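Local coordinates for phosphatidylethanolamine-binding protein (PDB 2GZQ) that probably binds phosphatidylethanolamine or related phospholipids, at residues H26-E31 against M187-F192; I15-R20 against F192-M197; N173-A178 against I182-M187; A103-K108 against S145-E150. All coordinates share one frame; numbering follows the deposited sequence. Where two conformers were deposited one is given.

How the contacts relate
Contacts 1 to 3 all use strand 188-198 or the turn leading into it. Contacts 1 and 2, about 11 Å apart between centres, share Phe192 and are also joined by the salt bridge from Glu31 OE1 to Lys19 NZ. Contact 3 spans both ends of helix 178-184, which a turn links to the strand; its centre is about 11 Å from that of contact 1, and Ile182 packs on Ile189. The centre of contact 4, on the same mixed sheet, lies about 14 Å from that of contact 3 and about 23 Å from that of contact 2, across the chain's centre. None includes a ligand; the left-handed turn at Asn173-Asn174 recalls the left-handed helix suggested for a functional motif.

Contact 1 of 4, residues H26-E31 against M187-F192; sequences HVFPDE and MKIVGF
The ring of Phe28 is the bump of this contact, and Ile189 and Phe192 on the strand form the hollow that takes it. Its leading corner, CZ, lies 3.4 Å from CD2 of Phe192, and CE2 of Phe28 sits over one face of the Phe192 ring. The pair is an offset edge-to-face stack: the edge of Phe28 is turned to the face of Phe192, with centroids 5.1 Å apart and planes at 66°. On the flank of the hollow, the CD1 methyl of Ile189 meets CE1 of Phe28 at 3.7 Å. Phe192 has CG anti to its backbone N (chi1 -172°), which carries its ring off the strand toward the loop. Val27 adds a smaller bump, its CG1 reaching CE2 of Phe192 at 4.3 Å; the same methyl also covers one face of the Phe28 ring, near the rim. No hydrogen bond spans the two segments, so fit of apolar surfaces alone joins them, and all four touching residues are buried. Leu18 of helix 15-20 touches both phenylalanines, Tyr179 and Ile182 of helix 178-184 pack on Ile189, and Ser141 and Ile143 of strand 138-148 lie against Phe192. The loop after helix 23-26 thus lies between helices 15-20 and 178-184 and touches both, on one side of the mixed sheet.

Contact 2 of 4, residues I15-R20 against F192-M197; sequences IEELKR and FNWCQM
Leu18 reaches from helix 15-20 to two aromatic side chains of the strand with a single methyl. Its CD2 lies 3.7 Å from CZ3 of Trp194 and 3.9 Å from CD1 of Phe192, and so bridges the six-membered part of the indole and the phenyl ring. With CD1 anti to CA (chi2 -173°), the leucine turns its CD2 branch to the strand, while CD1 goes to Phe28. This is the close-packed part of the contact: Leu18, Phe192 and Trp194 are all buried, and Ile23 of helix 23-26 touches both aromatic residues.

Toward the outside the packing thins. Glu17, only partly exposed, brings OE1 to CH2 of Trp194 at 3.7 Å. The oxygen approaches the edge of the indole, near its plane, and the carboxylate is turned 56° from the ring. The axes of the two short segments come within 11.4 Å, their directions 35° apart, a distance spanned by side chains alone.

No hydrogen bond links the segments. The carboxylate of Glu17 is held instead by His51 ND1 on OE1 and by the backbone N of Thr14 on OE2. An oxygen beside the positively polarised C-H rim of an indole is probably mildly favourable, so the contact combines apolar anchoring by leucine with, perhaps, a weak electrostatic complement at its margin.

Contact 3 of 4, residues N173-A178 against I182-M187; sequences NNCQSA and IQMNDM
Ala178 and Ile182 are joined by the one hydrogen bond between the segments, an i to i+4 bond in the first turn of helix 178-184. Ile182 N donates to Ala178 O at 2.9 Å, with an N-H...O angle of 162°. The same oxygen is covered by the isoleucine side chain, whose CG1 comes within 3.3 Å of Ala178 O.

Apolar packing supplies the second kind of contact. In one pair of conformers, the SG of Cys175 meets the CE methyl of selenomethionine Met184 at 3.7 Å. Cys175 places SG anti to its carbonyl carbon (chi1 -59°), which points it at the helix; the Met184 chain reaches out to Cys175 and ends in the CE methyl. Both residues are partly exposed, whereas Ala178 and Ile182 are buried against Phe82 and Ile143 of the sheet.

Capping bonds finish both ends of the helix. Ser177 is the N-cap, its OG bonded to Asn180 N. At the C-terminus a Schellman motif closes the helix: Met187 N bonds to Ile182 O at 3.0 Å and Asp186 N to Gln183 O at 3.0 Å, with Asp186 as the C-prime residue at positive phi. The chain then turns into strand 188-198.

Before the helix, Asn173 and Asn174 have left-handed backbone angles, in keeping with the left-handed helix proposed as part of a functional motif. Chemically, main-chain bonds and caps fix the short helix at both ends. The Ser177 cap and a bond from Asn180 ND2 to Cys175 O join the preceding turn to it, and the sulfur-methyl contact can add only weak dispersion.

Contact 4 of 4, residues A103-K108 against S145-E150; sequences AVSGIK and SLVKEE
With OG anti to the backbone N (chi1 -178°), Ser105 directs its hydroxyl toward Val147, and the CG1 methyl of Val147 takes the position between its own N and carbonyl carbon (chi1 61°), facing that hydroxyl. The two meet at 3.9 Å, OG to CG1, a van der Waals contact; Ser105 OG makes its hydrogen bond with Lys152 O. At the other end, Lys108 is folded at chi2 and chi3, so that its CD passes 3.9 Å from Glu149 OE1, the two side chains crossing at about a right angle.

One water spans what the side chains leave apart. It donates to Gly106 O at 2.8 Å and to Glu149 OE1 at 2.7 Å, connecting the bulged backbone of one strand to the 3-10 turn that follows the other. Gly106 and Ile107 together face Tyr79 in a G1 beta bulge, the glycine at positive phi (113°). Strands 99-107 and 138-148 are not neighbours in the mixed sheet: strand 77-85 runs between them, and the contact bridges across its end.

The ammonium of Lys108 lies 4.8 Å, NZ to OE1, from Glu149, too far for a salt bridge. NZ is bonded to Tyr77 O, and Glu149 OE2 pairs with Lys152. Direct contacts are few; the shared water is the hydrogen-bonded link, and the opposite charges may add a weak attraction.

Contact 1 of 4, residues H26-E31 against M187-F192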
loop_
_atom_site.group_PDB
_atom_site.type_symbol
_atom_site.label_atom_id
_atom_site.label_comp_id
_atom_site.label_asym_id
_atom_site.label_seq_id
_atom_site.Cartn_x
_atom_site.Cartn_y
_atom_site.Cartn_z
ATOM N N HIS A 26 -9.807 9.928 3.870
ATOM C CA HIS A 26 -9.596 8.843 4.848
ATOM C C HIS A 26 -8.201 8.258 4.779
ATOM O O HIS A 26 -7.664 7.832 5.813
ATOM C CB HIS A 26 -10.591 7.719 4.675
ATOM C CG HIS A 26 -11.975 8.108 5.008
ATOM N ND1 HIS A 26 -13.047 7.287 4.744
ATOM C CD2 HIS A 26 -12.479 9.224 5.584
ATOM C CE1 HIS A 26 -14.158 7.877 5.134
ATOM N NE2 HIS A 26 -13.834 9.053 5.656
ATOM N N VAL A 27 -7.635 8.192 3.574
ATOM C CA VAL A 27 -6.281 7.695 3.382
ATOM C C VAL A 27 -5.302 8.832 3.116
ATOM O O VAL A 27 -4.239 8.887 3.733
ATOM C CB VAL A 27 -6.243 6.666 2.208
ATOM C CG1 VAL A 27 -4.832 6.249 1.888
ATOM C CG2 VAL A 27 -7.092 5.489 2.514
ATOM N N PHE A 28 -5.652 9.716 2.188
ATOM C CA PHE A 28 -4.865 10.901 1.906
ATOM C C PHE A 28 -5.660 12.116 2.371
ATOM O O PHE A 28 -6.782 12.341 1.889
ATOM C CB PHE A 28 -4.658 11.057 0.400
ATOM C CG PHE A 28 -3.923 9.936 -0.269
ATOM C CD1 PHE A 28 -2.785 9.367 0.254
ATOM C CD2 PHE A 28 -4.370 9.491 -1.488
ATOM C CE1 PHE A 28 -2.105 8.365 -0.436
ATOM C CE2 PHE A 28 -3.705 8.473 -2.159
ATOM C CZ PHE A 28 -2.575 7.927 -1.613
ATOM N N PRO A 29 -5.156 12.890 3.331
ATOM C CA PRO A 29 -6.027 13.907 3.927
ATOM C C PRO A 29 -6.395 15.055 3.018
ATOM O O PRO A 29 -7.365 15.753 3.309
ATOM C CB PRO A 29 -5.245 14.399 5.148
ATOM C CG PRO A 29 -4.176 13.414 5.377
ATOM C CD PRO A 29 -3.867 12.796 4.026
ATOM N N ASP A 30 -5.688 15.251 1.918
ATOM C CA ASP A 30 -6.067 16.332 0.989
ATOM C C ASP A 30 -5.750 16.003 -0.478
ATOM O O ASP A 30 -5.242 14.942 -0.817
ATOM C CB ASP A 30 -5.434 17.667 1.387
ATOM C CG ASP A 30 -3.933 17.666 1.265
ATOM O OD1 ASP A 30 -3.399 17.253 0.210
ATOM O OD2 ASP A 30 -3.272 18.101 2.230
ATOM N N GLU A 31 -6.048 16.951 -1.340
ATOM C CA GLU A 31 -6.162 16.699 -2.752
ATOM C C GLU A 31 -4.851 16.934 -3.474
ATOM O O GLU A 31 -4.817 16.899 -4.699
ATOM C CB GLU A 31 -7.188 17.677 -3.320
ATOM C CG GLU A 31 -6.768 19.133 -3.127
ATOM C CD GLU A 31 -7.939 20.062 -2.868
ATOM O OE1 GLU A 31 -9.092 19.640 -3.112
ATOM O OE2 GLU A 31 -7.702 21.212 -2.425
HETATM N N MSE A 187 9.002 11.785 1.875
HETATM C CA MSE A 187 8.819 10.996 0.671
HETATM C C MSE A 187 7.732 11.641 -0.198
HETATM O O MSE A 187 6.991 12.477 0.272
HETATM C CB MSE A 187 8.463 9.556 1.061
HETATM C CG MSE A 187 9.574 8.836 1.813
HETATM SE SE MSE A 187 8.887 7.200 2.706
HETATM C CE MSE A 187 10.553 6.394 3.213
ATOM N N LYS A 188 7.653 11.243 -1.460
ATOM C CA LYS A 188 6.681 11.817 -2.405
ATOM C C LYS A 188 5.734 10.716 -2.884
ATOM O O LYS A 188 6.195 9.761 -3.513
ATOM C CB LYS A 188 7.384 12.452 -3.621
ATOM C CG LYS A 188 6.407 13.063 -4.595
ATOM C CD LYS A 188 7.065 13.526 -5.890
ATOM C CE LYS A 188 5.982 13.932 -6.903
ATOM N NZ LYS A 188 5.600 15.353 -6.773
ATOM N N ILE A 189 4.429 10.852 -2.664
ATOM C CA ILE A 189 3.473 9.893 -3.189
ATOM C C ILE A 189 3.373 10.085 -4.686
ATOM O O ILE A 189 3.222 11.202 -5.178
ATOM C CB ILE A 189 2.089 10.113 -2.564
ATOM C CG1 ILE A 189 2.157 9.792 -1.066
ATOM C CG2 ILE A 189 1.043 9.255 -3.250
ATOM C CD1 ILE A 189 1.016 10.352 -0.268
ATOM N N VAL A 190 3.444 8.988 -5.433
ATOM C CA VAL A 190 3.381 9.035 -6.901
ATOM C C VAL A 190 2.395 8.082 -7.571
ATOM O O VAL A 190 2.108 8.238 -8.731
ATOM C CB VAL A 190 4.764 8.874 -7.538
ATOM C CG1 VAL A 190 5.734 9.975 -7.123
ATOM C CG2 VAL A 190 5.363 7.478 -7.241
ATOM N N GLY A 191 1.847 7.141 -6.808
ATOM C CA GLY A 191 0.918 6.176 -7.361
ATOM C C GLY A 191 0.015 5.608 -6.307
ATOM O O GLY A 191 0.311 5.624 -5.120
ATOM N N PHE A 192 -1.116 5.083 -6.766
ATOM C CA PHE A 192 -2.129 4.533 -5.871
ATOM C C PHE A 192 -3.000 3.536 -6.615
ATOM O O PHE A 192 -3.347 3.757 -7.786
ATOM C CB PHE A 192 -3.016 5.648 -5.329
ATOM C CG PHE A 192 -3.967 5.182 -4.263
ATOM C CD1 PHE A 192 -5.336 4.999 -4.528
ATOM C CD2 PHE A 192 -3.510 4.907 -2.989
ATOM C CE1 PHE A 192 -6.193 4.541 -3.550
ATOM C CE2 PHE A 192 -4.373 4.440 -2.020
ATOM C CZ PHE A 192 -5.716 4.259 -2.306
#

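Contact 2 of 4, residues I15-R20 against F192-M197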
loop_
_atom_site.group_PDB
_atom_site.type_symbol
_atom_site.label_atom_id
_atom_site.label_comp_id
_atom_site.label_asym_id
_atom_site.label_seq_id
_atom_site.Cartn_x
_atom_site.Cartn_y
_atom_site.Cartn_z
ATOM N N ILE A 15 -8.128 12.527 -8.783
ATOM C CA ILE A 15 -8.542 13.120 -7.514
ATOM C C ILE A 15 -10.038 12.993 -7.298
ATOM O O ILE A 15 -10.502 12.657 -6.207
ATOM C CB ILE A 15 -8.078 14.593 -7.447
ATOM C CG1 ILE A 15 -6.546 14.691 -7.493
ATOM C CG2 ILE A 15 -8.590 15.278 -6.230
ATOM C CD1 ILE A 15 -5.850 13.970 -6.349
ATOM N N GLU A 16 -10.804 13.268 -8.337
ATOM C CA GLU A 16 -12.241 13.170 -8.205
ATOM C C GLU A 16 -12.706 11.747 -7.860
ATOM O O GLU A 16 -13.598 11.586 -7.028
ATOM C CB GLU A 16 -12.941 13.719 -9.443
ATOM C CG GLU A 16 -12.962 12.769 -10.600
ATOM C CD GLU A 16 -14.256 12.000 -10.677
ATOM O OE1 GLU A 16 -15.222 12.395 -9.989
ATOM O OE2 GLU A 16 -14.307 11.005 -11.430
ATOM N N GLU A 17 -12.092 10.731 -8.457
ATOM C CA GLU A 17 -12.371 9.341 -8.125
ATOM C C GLU A 17 -12.089 9.058 -6.648
ATOM O O GLU A 17 -12.863 8.393 -5.940
ATOM C CB GLU A 17 -11.397 8.489 -8.960
ATOM C CG GLU A 17 -11.884 7.211 -9.513
ATOM C CD GLU A 17 -10.812 6.527 -10.355
ATOM O OE1 GLU A 17 -10.809 5.277 -10.365
ATOM O OE2 GLU A 17 -9.983 7.216 -11.031
ATOM N N LEU A 18 -10.940 9.516 -6.195
ATOM C CA LEU A 18 -10.567 9.292 -4.814
ATOM C C LEU A 18 -11.465 10.023 -3.828
ATOM O O LEU A 18 -11.767 9.497 -2.745
ATOM C CB LEU A 18 -9.101 9.647 -4.588
ATOM C CG LEU A 18 -8.088 8.813 -5.385
ATOM C CD1 LEU A 18 -6.645 9.117 -4.971
ATOM C CD2 LEU A 18 -8.365 7.342 -5.342
ATOM N N LYS A 19 -11.928 11.205 -4.193
ATOM C CA LYS A 19 -12.892 11.909 -3.359
ATOM C C LYS A 19 -14.229 11.197 -3.325
ATOM O O LYS A 19 -14.844 11.078 -2.271
ATOM C CB LYS A 19 -13.022 13.356 -3.825
ATOM C CG LYS A 19 -11.802 14.228 -3.472
ATOM C CD LYS A 19 -11.956 15.704 -3.850
ATOM C CE LYS A 19 -10.805 16.574 -3.305
ATOM N NZ LYS A 19 -10.951 18.045 -3.592
ATOM N N ARG A 20 -14.681 10.682 -4.453
ATOM C CA ARG A 20 -15.961 9.991 -4.495
ATOM C C ARG A 20 -15.991 8.848 -3.487
ATOM O O ARG A 20 -16.992 8.619 -2.814
ATOM C CB ARG A 20 -16.166 9.442 -5.897
ATOM C CG ARG A 20 -17.494 8.775 -6.107
ATOM C CD ARG A 20 -17.553 8.171 -7.479
ATOM N NE ARG A 20 -16.751 6.961 -7.504
ATOM C CZ ARG A 20 -15.938 6.598 -8.491
ATOM N NH1 ARG A 20 -15.812 7.352 -9.571
ATOM N NH2 ARG A 20 -15.247 5.471 -8.378
ATOM N N PHE A 192 -1.116 5.083 -6.766
ATOM C CA PHE A 192 -2.129 4.533 -5.871
ATOM C C PHE A 192 -3.000 3.536 -6.615
ATOM O O PHE A 192 -3.347 3.757 -7.786
ATOM C CB PHE A 192 -3.016 5.648 -5.329
ATOM C CG PHE A 192 -3.967 5.182 -4.263
ATOM C CD1 PHE A 192 -5.336 4.999 -4.528
ATOM C CD2 PHE A 192 -3.510 4.907 -2.989
ATOM C CE1 PHE A 192 -6.193 4.541 -3.550
ATOM C CE2 PHE A 192 -4.373 4.440 -2.020
ATOM C CZ PHE A 192 -5.716 4.259 -2.306
ATOM N N ASN A 193 -3.400 2.460 -5.944
ATOM C CA ASN A 193 -4.493 1.626 -6.463
ATOM C C ASN A 193 -5.172 1.010 -5.274
ATOM O O ASN A 193 -4.637 0.982 -4.164
ATOM C CB ASN A 193 -3.952 0.553 -7.424
ATOM C CG ASN A 193 -4.929 0.171 -8.499
ATOM O OD1 ASN A 193 -6.172 0.266 -8.317
ATOM N ND2 ASN A 193 -4.380 -0.297 -9.627
ATOM N N TRP A 194 -6.399 0.535 -5.473
ATOM C CA TRP A 194 -7.134 -0.069 -4.363
ATOM C C TRP A 194 -8.211 -0.969 -4.918
ATOM O O TRP A 194 -8.559 -0.895 -6.102
ATOM C CB TRP A 194 -7.743 1.015 -3.423
ATOM C CG TRP A 194 -9.057 1.590 -3.891
ATOM C CD1 TRP A 194 -10.264 1.336 -3.343
ATOM C CD2 TRP A 194 -9.284 2.505 -4.972
ATOM N NE1 TRP A 194 -11.252 2.034 -4.016
ATOM C CE2 TRP A 194 -10.673 2.772 -5.012
ATOM C CE3 TRP A 194 -8.455 3.128 -5.900
ATOM C CZ2 TRP A 194 -11.252 3.620 -5.980
ATOM C CZ3 TRP A 194 -9.032 3.988 -6.861
ATOM C CH2 TRP A 194 -10.415 4.211 -6.890
ATOM N N CYS A 195 -8.753 -1.797 -4.022
ATOM C CA CYS A 195 -9.925 -2.611 -4.310
ATOM C C CYS A 195 -10.810 -2.595 -3.090
ATOM O O CYS A 195 -10.432 -2.047 -2.056
ATOM C CB CYS A 195 -9.486 -4.045 -4.673
ATOM S SG CYS A 195 -8.665 -4.953 -3.351
ATOM N N GLN A 196 -12.006 -3.173 -3.226
ATOM C CA GLN A 196 -12.899 -3.372 -2.098
ATOM C C GLN A 196 -13.004 -4.859 -1.782
ATOM O O GLN A 196 -13.189 -5.677 -2.683
ATOM C CB GLN A 196 -14.273 -2.825 -2.442
ATOM C CG GLN A 196 -14.385 -1.315 -2.679
ATOM C CD GLN A 196 -15.782 -0.942 -3.166
ATOM O OE1 GLN A 196 -16.667 -0.695 -2.365
ATOM N NE2 GLN A 196 -15.981 -0.911 -4.481
HETATM N N MSE A 197 -12.884 -5.224 -0.513
HETATM C CA MSE A 197 -12.943 -6.627 -0.116
HETATM C C MSE A 197 -13.871 -6.776 1.068
HETATM O O MSE A 197 -13.877 -5.943 1.968
HETATM C CB MSE A 197 -11.570 -7.138 0.304
HETATM C CG MSE A 197 -10.607 -7.381 -0.827
HETATM SE SE MSE A 197 -8.914 -8.133 -0.205
HETATM C CE MSE A 197 -9.357 -9.953 -0.257
#

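Contact 3 of 4, residues N173-A178 against I182-M187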
loop_
_atom_site.group_PDB
_atom_site.type_symbol
_atom_site.label_atom_id
_atom_site.label_comp_id
_atom_site.label_asym_id
_atom_site.label_seq_id
_atom_site.Cartn_x
_atom_site.Cartn_y
_atom_site.Cartn_z
ATOM N N ASN A 173 2.269 0.599 12.727
ATOM C CA ASN A 173 3.415 0.500 13.628
ATOM C C ASN A 173 3.491 1.645 14.589
ATOM O O ASN A 173 4.556 2.164 14.900
ATOM C CB ASN A 173 4.736 0.360 12.888
ATOM C CG ASN A 173 5.829 -0.127 13.809
ATOM O OD1 ASN A 173 5.538 -0.917 14.697
ATOM N ND2 ASN A 173 7.075 0.402 13.667
ATOM N N ASN A 174 2.338 2.034 15.103
ATOM C CA ASN A 174 2.204 3.147 16.045
ATOM C C ASN A 174 2.663 4.478 15.442
ATOM O O ASN A 174 3.112 5.366 16.184
ATOM C CB ASN A 174 2.973 2.860 17.352
ATOM C CG ASN A 174 2.311 1.797 18.210
ATOM O OD1 ASN A 174 2.983 0.943 18.781
ATOM N ND2 ASN A 174 0.997 1.829 18.264
ATOM N N CYS A 175 2.552 4.621 14.120
ATOM C CA CYS A 175 2.717 5.922 13.468
ATOM C C CYS A 175 1.411 6.421 12.842
ATOM O O CYS A 175 1.400 7.438 12.114
ATOM C CB CYS A 175 3.812 5.875 12.411
ATOM S SG CYS A 175 5.421 5.396 13.061
ATOM N N GLN A 176 0.342 5.704 13.146
ATOM C CA GLN A 176 -1.042 6.045 12.829
ATOM C C GLN A 176 -1.393 5.723 11.376
ATOM O O GLN A 176 -2.256 4.888 11.146
ATOM C CB GLN A 176 -1.376 7.476 13.220
ATOM C CG GLN A 176 -0.920 7.812 14.627
ATOM C CD GLN A 176 -1.336 6.778 15.658
ATOM O OE1 GLN A 176 -2.507 6.433 15.751
ATOM N NE2 GLN A 176 -0.375 6.313 16.467
ATOM N N SER A 177 -0.740 6.358 10.406
ATOM C CA SER A 177 -1.137 6.222 9.017
ATOM C C SER A 177 0.042 6.133 8.075
ATOM O O SER A 177 1.128 6.656 8.378
ATOM C CB SER A 177 -2.012 7.389 8.588
ATOM O OG SER A 177 -1.288 8.591 8.534
ATOM N N ALA A 178 -0.193 5.506 6.930
ATOM C CA ALA A 178 0.790 5.494 5.863
ATOM C C ALA A 178 1.156 6.917 5.451
ATOM O O ALA A 178 2.316 7.233 5.280
ATOM C CB ALA A 178 0.265 4.737 4.693
ATOM N N ILE A 182 4.886 8.666 5.297
ATOM C CA ILE A 182 5.405 9.218 4.077
ATOM C C ILE A 182 5.841 10.662 4.270
ATOM O O ILE A 182 6.955 11.061 3.920
ATOM C CB ILE A 182 4.348 9.057 2.976
ATOM C CG1 ILE A 182 4.214 7.580 2.607
ATOM C CG2 ILE A 182 4.647 9.956 1.741
ATOM C CD1 ILE A 182 2.942 7.250 1.851
ATOM N N GLN A 183 4.982 11.468 4.870
ATOM C CA GLN A 183 5.272 12.886 4.937
ATOM C C GLN A 183 6.377 13.137 5.959
ATOM O O GLN A 183 7.243 13.993 5.736
ATOM C CB GLN A 183 4.021 13.755 5.141
ATOM C CG GLN A 183 3.350 13.562 6.424
ATOM C CD GLN A 183 3.937 14.402 7.492
ATOM O OE1 GLN A 183 4.487 15.461 7.230
ATOM N NE2 GLN A 183 3.843 13.925 8.717
HETATM N N MSE A 184 6.416 12.393 7.065
HETATM C CA MSE A 184 7.438 12.638 8.069
HETATM C C MSE A 184 8.831 12.204 7.600
HETATM O O MSE A 184 9.839 12.631 8.169
HETATM C CB MSE A 184 7.046 12.001 9.413
HETATM C CG MSE A 184 7.219 10.489 9.533
HETATM SE SE MSE A 184 6.014 9.759 10.987
HETATM C CE MSE A 184 7.165 8.321 11.496
ATOM N N ASN A 185 8.892 11.355 6.565
ATOM C CA ASN A 185 10.145 10.945 5.930
ATOM C C ASN A 185 10.468 11.739 4.666
ATOM O O ASN A 185 11.397 11.429 3.943
ATOM C CB ASN A 185 10.081 9.455 5.588
ATOM C CG ASN A 185 10.373 8.593 6.766
ATOM O OD1 ASN A 185 11.536 8.415 7.137
ATOM N ND2 ASN A 185 9.328 8.118 7.433
ATOM N N ASP A 186 9.677 12.763 4.408
ATOM C CA ASP A 186 9.881 13.615 3.218
ATOM C C ASP A 186 9.855 12.798 1.923
ATOM O O ASP A 186 10.588 13.067 0.970
ATOM C CB ASP A 186 11.197 14.428 3.318
ATOM C CG ASP A 186 11.155 15.501 4.387
ATOM O OD1 ASP A 186 10.063 15.985 4.720
ATOM O OD2 ASP A 186 12.240 15.864 4.891
HETATM N N MSE A 187 9.002 11.785 1.875
HETATM C CA MSE A 187 8.819 10.996 0.671
HETATM C C MSE A 187 7.732 11.641 -0.198
HETATM O O MSE A 187 6.991 12.477 0.272
HETATM C CB MSE A 187 8.463 9.556 1.061
HETATM C CG MSE A 187 9.574 8.836 1.813
HETATM SE SE MSE A 187 8.887 7.200 2.706
HETATM C CE MSE A 187 10.553 6.394 3.213
#

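Contact 4 of 4, residues A103-K108 against S145-E150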
loop_
_atom_site.group_PDB
_atom_site.type_symbol
_atom_site.label_atom_id
_atom_site.label_comp_id
_atom_site.label_asym_id
_atom_site.label_seq_id
_atom_site.Cartn_x
_atom_site.Cartn_y
_atom_site.Cartn_z
ATOM N N ALA A 103 5.154 -3.708 3.515
ATOM C CA ALA A 103 5.991 -2.556 3.187
ATOM C C ALA A 103 7.287 -3.021 2.587
ATOM O O ALA A 103 8.052 -3.754 3.221
ATOM C CB ALA A 103 6.291 -1.707 4.417
ATOM N N VAL A 104 7.570 -2.584 1.366
ATOM C CA VAL A 104 8.789 -2.959 0.669
ATOM C C VAL A 104 9.365 -1.690 0.058
ATOM O O VAL A 104 8.656 -0.885 -0.525
ATOM C CB VAL A 104 8.540 -4.088 -0.358
ATOM C CG1 VAL A 104 7.492 -3.702 -1.391
ATOM C CG2 VAL A 104 9.821 -4.521 -1.016
ATOM N N SER A 105 10.676 -1.531 0.209
ATOM C CA SER A 105 11.372 -0.325 -0.183
ATOM C C SER A 105 12.584 -0.643 -1.035
ATOM O O SER A 105 13.242 -1.661 -0.822
ATOM C CB SER A 105 11.769 0.386 1.105
ATOM O OG SER A 105 12.436 1.617 0.876
ATOM N N GLY A 106 12.893 0.167 -2.026
ATOM C CA GLY A 106 14.088 -0.055 -2.834
ATOM C C GLY A 106 13.854 -0.433 -4.278
ATOM O O GLY A 106 14.819 -0.705 -5.008
ATOM N N ILE A 107 12.594 -0.462 -4.690
ATOM C CA ILE A 107 12.207 -0.916 -6.041
ATOM C C ILE A 107 12.776 0.030 -7.098
ATOM O O ILE A 107 12.631 1.237 -7.019
ATOM C CB ILE A 107 10.656 -0.970 -6.207
ATOM C CG1 ILE A 107 9.998 -1.875 -5.142
ATOM C CG2 ILE A 107 10.275 -1.385 -7.597
ATOM C CD1 ILE A 107 8.569 -1.518 -4.784
ATOM N N LYS A 108 13.463 -0.528 -8.072
ATOM C CA LYS A 108 14.095 0.208 -9.166
ATOM C C LYS A 108 13.489 -0.142 -10.538
ATOM O O LYS A 108 13.670 0.608 -11.496
ATOM C CB LYS A 108 15.604 -0.086 -9.232
ATOM C CG LYS A 108 16.392 0.392 -8.052
ATOM C CD LYS A 108 16.328 1.904 -7.898
ATOM C CE LYS A 108 17.050 2.626 -9.021
ATOM N NZ LYS A 108 17.000 4.128 -8.986
ATOM N N SER A 145 5.360 5.468 -3.339
ATOM C CA SER A 145 6.050 6.723 -3.077
ATOM C C SER A 145 7.500 6.609 -3.522
ATOM O O SER A 145 8.025 5.521 -3.720
ATOM C CB SER A 145 5.997 7.068 -1.579
ATOM O OG SER A 145 4.680 7.133 -1.113
ATOM N N LEU A 146 8.158 7.745 -3.666
ATOM C CA LEU A 146 9.590 7.834 -3.927
ATOM C C LEU A 146 10.354 8.105 -2.643
ATOM O O LEU A 146 9.975 8.964 -1.839
ATOM C CB LEU A 146 9.886 9.009 -4.869
ATOM C CG LEU A 146 9.423 8.778 -6.316
ATOM C CD1 LEU A 146 9.739 10.068 -7.072
ATOM C CD2 LEU A 146 10.066 7.582 -6.962
ATOM N N VAL A 147 11.445 7.386 -2.490
ATOM C CA VAL A 147 12.410 7.566 -1.431
ATOM C C VAL A 147 13.801 7.634 -2.049
ATOM O O VAL A 147 14.093 6.955 -3.030
ATOM C CB VAL A 147 12.285 6.420 -0.367
ATOM C CG1 VAL A 147 12.537 5.060 -0.965
ATOM C CG2 VAL A 147 13.211 6.634 0.803
ATOM N N LYS A 148 14.661 8.466 -1.491
ATOM C CA LYS A 148 16.061 8.477 -1.913
ATOM C C LYS A 148 16.662 7.103 -1.726
ATOM O O LYS A 148 16.440 6.458 -0.723
ATOM C CB LYS A 148 16.878 9.478 -1.104
ATOM C CG LYS A 148 16.573 10.894 -1.409
ATOM C CD LYS A 148 17.559 11.814 -0.687
ATOM C CE LYS A 148 17.326 13.263 -1.015
ATOM N NZ LYS A 148 18.191 14.129 -0.174
ATOM N N GLU A 149 17.476 6.671 -2.681
ATOM C CA GLU A 149 18.153 5.380 -2.576
ATOM C C GLU A 149 18.877 5.268 -1.233
ATOM O O GLU A 149 18.826 4.234 -0.562
ATOM C CB GLU A 149 19.132 5.167 -3.728
ATOM C CG GLU A 149 20.052 3.970 -3.533
ATOM C CD GLU A 149 19.389 2.655 -3.897
ATOM O OE1 GLU A 149 18.392 2.685 -4.649
ATOM O OE2 GLU A 149 19.877 1.593 -3.439
ATOM N N GLU A 150 19.561 6.330 -0.833
ATOM C CA GLU A 150 20.373 6.266 0.393
ATOM C C GLU A 150 19.515 6.093 1.651
ATOM O O GLU A 150 20.056 5.728 2.702
ATOM C CB GLU A 150 21.243 7.511 0.537
ATOM C CG GLU A 150 20.452 8.790 0.761
ATOM C CD GLU A 150 21.269 10.048 0.507
ATOM O OE1 GLU A 150 21.714 10.258 -0.643
ATOM O OE2 GLU A 150 21.456 10.834 1.460
HETATM O O HOH W 1 17.451 0.119 -4.555
#